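Long-range contacts in uroporphyrin-III C-methyltransferase (Thermus thermophilus, PDB 1VE2), which probably methylates uroporphyrinogen III with S-adenosyl-L-methionine as methyl donor, a step in the biosynthesis of modified tetrapyrroles: residues E193-L197 and E208-S212; P181-L185 and L203-G207. All coordinates share one frame. Numbering follows the deposited sequence.

Contact 1 of 2, residues E193-L197 and E208-S212; sequences EAVRL and EGLPS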
loop_
_atom_site.group_PDB
_atom_site.type_symbol
_atom_site.label_atom_id
_atom_site.label_comp_id
_atom_site.label_asym_id
_atom_site.label_seq_id
_atom_site.Cartn_x
_atom_site.Cartn_y
_atom_site.Cartn_z
ATOM N N GLU A 193 16.937 -9.632 -7.977
ATOM C CA GLU A 193 16.036 -8.560 -8.374
ATOM C C GLU A 193 16.357 -8.143 -9.803
ATOM O O GLU A 193 17.519 -7.924 -10.149
ATOM C CB GLU A 193 16.219 -7.367 -7.440
ATOM C CG GLU A 193 15.508 -6.111 -7.889
ATOM C CD GLU A 193 15.794 -4.945 -6.975
ATOM O OE1 GLU A 193 15.418 -5.013 -5.786
ATOM O OE2 GLU A 193 16.400 -3.963 -7.444
ATOM N N ALA A 194 15.325 -8.028 -10.633
ATOM C CA ALA A 194 15.518 -7.641 -12.024
ATOM C C ALA A 194 14.436 -6.678 -12.506
ATOM O O ALA A 194 13.247 -6.903 -12.282
ATOM C CB ALA A 194 15.544 -8.887 -12.908
ATOM N N VAL A 195 14.860 -5.606 -13.169
ATOM C CA VAL A 195 13.940 -4.604 -13.696
ATOM C C VAL A 195 14.213 -4.361 -15.176
ATOM O O VAL A 195 15.363 -4.184 -15.580
ATOM C CB VAL A 195 14.086 -3.254 -12.947
ATOM C CG1 VAL A 195 13.155 -2.222 -13.549
ATOM C CG2 VAL A 195 13.782 -3.441 -11.474
ATOM N N ARG A 196 13.156 -4.367 -15.985
ATOM C CA ARG A 196 13.290 -4.117 -17.418
ATOM C C ARG A 196 12.330 -3.010 -17.832
ATOM O O ARG A 196 11.135 -3.058 -17.524
ATOM C CB ARG A 196 12.990 -5.376 -18.226
ATOM C CG ARG A 196 13.917 -6.541 -17.932
ATOM C CD ARG A 196 13.743 -7.624 -18.975
ATOM N NE ARG A 196 13.924 -8.959 -18.414
ATOM C CZ ARG A 196 13.778 -10.084 -19.105
ATOM N NH1 ARG A 196 13.956 -11.256 -18.512
ATOM N NH2 ARG A 196 13.462 -10.035 -20.393
ATOM N N LEU A 197 12.864 -2.013 -18.533
ATOM C CA LEU A 197 12.075 -0.877 -18.980
ATOM C C LEU A 197 11.933 -0.872 -20.494
ATOM O O LEU A 197 12.892 -1.144 -21.218
ATOM C CB LEU A 197 12.735 0.420 -18.512
ATOM C CG LEU A 197 13.048 0.455 -17.014
ATOM C CD1 LEU A 197 13.748 1.756 -16.653
ATOM C CD2 LEU A 197 11.754 0.298 -16.230
ATOM N N GLU A 208 9.656 -12.739 -21.324
ATOM C CA GLU A 208 10.286 -14.057 -21.383
ATOM C C GLU A 208 11.733 -14.049 -20.907
ATOM O O GLU A 208 12.590 -13.404 -21.507
ATOM C CB GLU A 208 10.216 -14.605 -22.813
ATOM C CG GLU A 208 10.733 -16.030 -22.960
ATOM C CD GLU A 208 10.560 -16.573 -24.365
ATOM O OE1 GLU A 208 11.137 -15.985 -25.307
ATOM O OE2 GLU A 208 9.847 -17.586 -24.529
ATOM N N GLY A 209 11.992 -14.772 -19.820
ATOM C CA GLY A 209 13.332 -14.834 -19.267
ATOM C C GLY A 209 13.396 -14.191 -17.895
ATOM O O GLY A 209 14.321 -14.436 -17.121
ATOM N N LEU A 210 12.398 -13.368 -17.592
ATOM C CA LEU A 210 12.330 -12.678 -16.311
ATOM C C LEU A 210 11.993 -13.615 -15.161
ATOM O O LEU A 210 11.153 -14.498 -15.298
ATOM C CB LEU A 210 11.268 -11.577 -16.365
ATOM C CG LEU A 210 11.732 -10.122 -16.315
ATOM C CD1 LEU A 210 10.507 -9.227 -16.209
ATOM C CD2 LEU A 210 12.652 -9.901 -15.125
ATOM N N PRO A 211 12.650 -13.434 -14.007
ATOM C CA PRO A 211 12.407 -14.262 -12.825
ATOM C C PRO A 211 10.954 -14.148 -12.356
ATOM O O PRO A 211 10.134 -13.467 -12.980
ATOM C CB PRO A 211 13.368 -13.672 -11.804
ATOM C CG PRO A 211 14.522 -13.305 -12.625
ATOM C CD PRO A 211 13.860 -12.619 -13.817
ATOM N N SER A 212 10.649 -14.812 -11.245
ATOM C CA SER A 212 9.312 -14.784 -10.665
ATOM C C SER A 212 9.344 -14.781 -9.134
ATOM O O SER A 212 10.274 -15.310 -8.518
ATOM C CB SER A 212 8.498 -15.983 -11.152
ATOM O OG SER A 212 8.256 -15.905 -12.544
#
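The mixed five-stranded sheet of the C-terminal half of this tetrapyrrole methylase has strand 194-199 at one margin, and here the loop leading to strand 214-218 crosses the face of the sheet near the surface. Ala194 and Arg196, two residues apart on the strand, both direct CA-to-CB toward the loop, whereas Val195 between them points away and packs on Leu185 and Leu229. The apolar part is small: Ala194 CB meets Leu210 CD2 at 3.8 Å and Pro211 CD at 4.2 Å, and Leu210 reaches on to Leu184 and Ala186 of the adjoining strand. The rest is packing of the Arg196 side chain, whose guanidinium lays a face on Leu210 CG (3.3 Å from Arg196 NE) and turns its edge to Glu208 O and Gly209 C. A CB on Gly209 would jam against the carbonyl O of Glu208 at these backbone angles. Arg196 NH1 sits 2.8 Å from Leu210 N, and since both nitrogens are donors the approach is not a hydrogen bond.

Contact 2 of 2, residues P181-L185 and L203-G207; sequences PLALL and LPGLG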
loop_
_atom_site.group_PDB
_atom_site.type_symbol
_atom_site.label_atom_id
_atom_site.label_comp_id
_atom_site.label_asym_id
_atom_site.label_seq_id
_atom_site.Cartn_x
_atom_site.Cartn_y
_atom_site.Cartn_z
ATOM N N PRO A 181 5.048 3.545 -22.182
ATOM C CA PRO A 181 6.158 3.027 -21.378
ATOM C C PRO A 181 5.663 1.912 -20.460
ATOM O O PRO A 181 4.587 2.017 -19.872
ATOM C CB PRO A 181 6.617 4.255 -20.600
ATOM C CG PRO A 181 6.355 5.363 -21.559
ATOM C CD PRO A 181 4.989 5.015 -22.101
ATOM N N LEU A 182 6.452 0.848 -20.351
ATOM C CA LEU A 182 6.102 -0.292 -19.516
ATOM C C LEU A 182 7.321 -0.807 -18.760
ATOM O O LEU A 182 8.430 -0.858 -19.301
ATOM C CB LEU A 182 5.514 -1.413 -20.376
ATOM C CG LEU A 182 4.981 -2.653 -19.647
ATOM C CD1 LEU A 182 3.881 -3.292 -20.465
ATOM C CD2 LEU A 182 6.106 -3.637 -19.387
ATOM N N ALA A 183 7.108 -1.185 -17.503
ATOM C CA ALA A 183 8.181 -1.699 -16.669
ATOM C C ALA A 183 7.843 -3.080 -16.129
ATOM O O ALA A 183 6.694 -3.374 -15.803
ATOM C CB ALA A 183 8.449 -0.744 -15.521
ATOM N N LEU A 184 8.855 -3.937 -16.058
ATOM C CA LEU A 184 8.693 -5.285 -15.532
ATOM C C LEU A 184 9.669 -5.390 -14.367
ATOM O O LEU A 184 10.876 -5.265 -14.550
ATOM C CB LEU A 184 9.019 -6.327 -16.607
ATOM C CG LEU A 184 8.091 -6.363 -17.824
ATOM C CD1 LEU A 184 8.584 -7.411 -18.817
ATOM C CD2 LEU A 184 6.668 -6.682 -17.385
ATOM N N LEU A 185 9.148 -5.598 -13.164
ATOM C CA LEU A 185 9.999 -5.673 -11.988
ATOM C C LEU A 185 9.825 -6.993 -11.260
ATOM O O LEU A 185 8.755 -7.286 -10.721
ATOM C CB LEU A 185 9.686 -4.513 -11.039
ATOM C CG LEU A 185 9.640 -3.118 -11.668
ATOM C CD1 LEU A 185 8.299 -2.910 -12.360
ATOM C CD2 LEU A 185 9.840 -2.066 -10.591
ATOM N N LEU A 203 6.528 -6.306 -25.812
ATOM C CA LEU A 203 6.074 -7.613 -25.339
ATOM C C LEU A 203 5.791 -8.536 -26.521
ATOM O O LEU A 203 5.517 -8.071 -27.625
ATOM C CB LEU A 203 4.797 -7.467 -24.501
ATOM C CG LEU A 203 4.838 -6.622 -23.224
ATOM C CD1 LEU A 203 3.474 -6.665 -22.556
ATOM C CD2 LEU A 203 5.905 -7.148 -22.276
ATOM N N PRO A 204 5.853 -9.861 -26.306
ATOM C CA PRO A 204 6.168 -10.550 -25.048
ATOM C C PRO A 204 7.675 -10.682 -24.819
ATOM O O PRO A 204 8.121 -11.013 -23.719
ATOM C CB PRO A 204 5.510 -11.922 -25.224
ATOM C CG PRO A 204 4.473 -11.696 -26.289
ATOM C CD PRO A 204 5.194 -10.786 -27.238
ATOM N N GLY A 205 8.449 -10.436 -25.869
ATOM C CA GLY A 205 9.893 -10.544 -25.771
ATOM C C GLY A 205 10.485 -9.944 -24.510
ATOM O O GLY A 205 11.213 -10.617 -23.781
ATOM N N LEU A 206 10.169 -8.677 -24.255
ATOM C CA LEU A 206 10.671 -7.963 -23.084
ATOM C C LEU A 206 10.506 -8.762 -21.792
ATOM O O LEU A 206 11.255 -8.564 -20.834
ATOM C CB LEU A 206 9.952 -6.616 -22.948
ATOM C CG LEU A 206 10.366 -5.699 -21.792
ATOM C CD1 LEU A 206 11.805 -5.258 -21.975
ATOM C CD2 LEU A 206 9.446 -4.491 -21.745
ATOM N N GLY A 207 9.531 -9.663 -21.772
ATOM C CA GLY A 207 9.287 -10.464 -20.586
ATOM C C GLY A 207 10.073 -11.760 -20.522
ATOM O O GLY A 207 11.033 -11.868 -19.758
#
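Leu184 CD1 is the most deeply set bump here: it enters a hollow lined by the loop 203-207, touching Leu206 O at 3.5 Å, Gly207 CA at 3.6 Å, Leu206 CG at 3.9 Å and, more loosely, Leu203 CD2 at 4.4 Å. Gly207 meets this methyl with its CA; a CB there would be crowded by Pro204 O, 3.2 Å away. Leu182, on the same side of the strand, forks between two loop residues, CD1 resting 4.0 Å from Leu203 CD1 and CD2 4.2 Å from Leu206 CD2. The strand, 181-186, is an inner strand of the mixed sheet, hydrogen-bonded between 194-199 and 214-218, and the loop belongs to the crossover that joins those two over the face of the sheet. A cis peptide bond before Pro204 and a beta-turn closed by Gly207 N to Pro204 O (2.8 Å) bend the loop so that Leu203 and Leu206 both point inward. Helix 168-173 extends the apolar layer, its Leu172 touching both Leu182 and Leu203.

Along the chain the segments alternate: 181-185 (contact 2), 193-197 (contact 1), 203-207 (contact 2), 208-212 (contact 1). The first two are neighbouring antiparallel strands, with Arg196 N probably hydrogen-bonded to Leu184 O (2.8 Å); the last two are contiguous in the loop crossing the sheet. The contact centres lie about 8 Å apart, on one face of the mixed sheet, contact 2 buried and contact 1 nearer the surface. They meet where Leu210 CD1 packs 3.3 Å from Leu184 CB, and where Arg196 NH2 comes within 2.7 Å of Leu206 O. The crossover thus touches both strands before it enters strand 214-218, which pairs with 181-186 on the side opposite 194-199.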